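Local coordinates for protein ArsC family reductase (Pseudomonas aeruginosa, PDB 1RW1) that is of unknown function but, as an ArsC-family protein with a thioredoxin fold, probably acts as a glutathione-dependent thiol reductase, at residues G6-D11 / F29-A34. Numbering follows the deposited sequence.
Sequences GIKACD and FHDYKA
Gly6 O accepts from Tyr32 N at 2.9 Å, and Asp31 CA adds a CH···O contact to the same oxygen. With Gly6 N donating to His30 O, this pairs the ends of the parallel strands 2-6 and 27-31 in the thioredoxin-like sheet. Strand 2-6 runs on into the loop carrying Cys10, the N-cap residue of helix 11-22, while strand 27-31 turns into helix 32-35. Asp31 caps that short helix: its OD1 takes Lys33 N (3.0 Å) from above the carboxylate plane. The same oxygen receives a bond from a water that accepts from Lys8 N. Asp31 OD2 is linked to Lys8 NZ through a second water rather than by a direct salt bridge, the charged atoms being 4.2 Å apart. An anti chi1 (171°) sends CG of Phe29 away from its backbone N, and the ring edge meets the loop; CZ meets Ile7 C at 3.7 Å and CE2 meets Lys8 CG, while Arg17 makes a cation-pi contact with the ring. Tyr32 lays one ring face over Gly6 N, offset toward the rim. Lys33 passes its CE and NZ by Ile7 CD1, and NZ donates to a third water, which also accepts from Ala9 N at 2.9 Å.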
loop_
_atom_site.group_PDB
_atom_site.type_symbol
_atom_site.label_atom_id
_atom_site.label_comp_id
_atom_site.label_asym_id
_atom_site.label_seq_id
_atom_site.Cartn_x
_atom_site.Cartn_y
_atom_site.Cartn_z
ATOM N N GLY A 6 -2.940 3.222 4.299
ATOM C CA GLY A 6 -3.717 3.732 3.184
ATOM C C GLY A 6 -4.348 5.062 3.541
ATOM O O GLY A 6 -3.730 5.905 4.188
ATOM N N ILE A 7 -5.593 5.265 3.103
ATOM C CA ILE A 7 -6.361 6.479 3.356
ATOM C C ILE A 7 -7.788 6.089 3.727
ATOM O O ILE A 7 -8.164 4.923 3.651
ATOM C CB ILE A 7 -6.347 7.427 2.110
ATOM C CG1 ILE A 7 -7.122 6.801 0.939
ATOM C CG2 ILE A 7 -4.928 7.795 1.726
ATOM C CD1 ILE A 7 -7.348 7.756 -0.229
ATOM N N LYS A 8 -8.592 7.065 4.125
ATOM C CA LYS A 8 -9.986 6.806 4.480
ATOM C C LYS A 8 -10.908 6.656 3.265
ATOM O O LYS A 8 -11.703 5.714 3.176
ATOM C CB LYS A 8 -10.496 7.939 5.383
ATOM C CG LYS A 8 -9.823 8.000 6.751
ATOM C CD LYS A 8 -10.176 9.308 7.500
ATOM C CE LYS A 8 -9.583 9.358 8.908
ATOM N NZ LYS A 8 -9.700 10.725 9.544
ATOM N N ALA A 9 -10.822 7.607 2.339
ATOM C CA ALA A 9 -11.806 7.741 1.264
ATOM C C ALA A 9 -11.359 6.929 0.055
ATOM O O ALA A 9 -10.974 7.465 -0.986
ATOM C CB ALA A 9 -11.982 9.203 0.882
ATOM N N CYS A 10 -11.460 5.617 0.205
ATOM C CA CYS A 10 -11.045 4.675 -0.811
ATOM C C CYS A 10 -11.936 3.457 -0.677
ATOM O O CYS A 10 -11.996 2.887 0.405
ATOM C CB CYS A 10 -9.574 4.269 -0.629
ATOM S SG CYS A 10 -9.031 2.883 -1.651
ATOM N N ASP A 11 -12.621 3.059 -1.740
ATOM C CA ASP A 11 -13.507 1.909 -1.630
ATOM C C ASP A 11 -12.753 0.627 -1.283
ATOM O O ASP A 11 -13.294 -0.209 -0.568
ATOM C CB ASP A 11 -14.347 1.736 -2.865
ATOM C CG ASP A 11 -15.455 2.761 -2.957
ATOM O OD1 ASP A 11 -15.964 3.280 -1.925
ATOM O OD2 ASP A 11 -15.895 3.076 -4.064
ATOM N N PHE A 29 -4.095 2.044 12.145
ATOM C CA PHE A 29 -4.304 2.607 10.822
ATOM C C PHE A 29 -3.310 3.730 10.596
ATOM O O PHE A 29 -3.318 4.724 11.321
ATOM C CB PHE A 29 -5.739 3.102 10.697
ATOM C CG PHE A 29 -6.021 3.910 9.443
ATOM C CD1 PHE A 29 -5.555 3.533 8.193
ATOM C CD2 PHE A 29 -6.772 5.067 9.525
ATOM C CE1 PHE A 29 -5.854 4.294 7.059
ATOM C CE2 PHE A 29 -7.067 5.819 8.401
ATOM C CZ PHE A 29 -6.614 5.436 7.179
ATOM N N HIS A 30 -2.451 3.542 9.602
ATOM C CA HIS A 30 -1.458 4.520 9.176
ATOM C C HIS A 30 -2.017 5.228 7.940
ATOM O O HIS A 30 -2.091 4.635 6.864
ATOM C CB HIS A 30 -0.145 3.831 8.853
ATOM C CG HIS A 30 0.927 4.772 8.413
ATOM N ND1 HIS A 30 2.065 4.997 9.153
ATOM C CD2 HIS A 30 1.044 5.505 7.280
ATOM C CE1 HIS A 30 2.830 5.840 8.487
ATOM N NE2 HIS A 30 2.241 6.161 7.350
ATOM N N ASP A 31 -2.457 6.469 8.135
ATOM C CA ASP A 31 -3.224 7.243 7.156
ATOM C C ASP A 31 -2.277 8.202 6.450
ATOM O O ASP A 31 -1.761 9.144 7.078
ATOM C CB ASP A 31 -4.263 8.021 7.948
ATOM C CG ASP A 31 -5.154 8.914 7.121
ATOM O OD1 ASP A 31 -4.981 9.027 5.881
ATOM O OD2 ASP A 31 -6.061 9.522 7.750
ATOM N N TYR A 32 -2.029 8.007 5.160
ATOM C CA TYR A 32 -1.092 8.869 4.433
ATOM C C TYR A 32 -1.480 10.332 4.499
ATOM O O TYR A 32 -0.588 11.181 4.460
ATOM C CB TYR A 32 -0.985 8.439 2.973
ATOM C CG TYR A 32 -0.502 7.023 2.751
ATOM C CD1 TYR A 32 0.530 6.467 3.486
ATOM C CD2 TYR A 32 -1.076 6.236 1.780
ATOM C CE1 TYR A 32 0.943 5.172 3.268
ATOM C CE2 TYR A 32 -0.670 4.933 1.556
ATOM C CZ TYR A 32 0.345 4.398 2.300
ATOM O OH TYR A 32 0.805 3.115 2.129
ATOM N N LYS A 33 -2.779 10.661 4.552
ATOM C CA LYS A 33 -3.212 12.061 4.629
ATOM C C LYS A 33 -3.000 12.679 6.013
ATOM O O LYS A 33 -3.113 13.889 6.154
ATOM C CB LYS A 33 -4.665 12.214 4.189
ATOM C CG LYS A 33 -4.910 11.875 2.726
ATOM C CD LYS A 33 -6.347 12.140 2.314
ATOM C CE LYS A 33 -6.699 11.631 0.916
ATOM N NZ LYS A 33 -8.153 11.685 0.641
ATOM N N ALA A 34 -2.689 11.860 7.013
ATOM C CA ALA A 34 -2.421 12.323 8.364
ATOM C C ALA A 34 -0.931 12.319 8.714
ATOM O O ALA A 34 -0.502 13.173 9.495
ATOM C CB ALA A 34 -3.185 11.479 9.379
HETATM O O HOH W 1 -7.367 9.635 4.668
HETATM O O HOH W 2 -7.404 11.675 8.113
HETATM O O HOH W 3 -9.234 10.018 2.574
#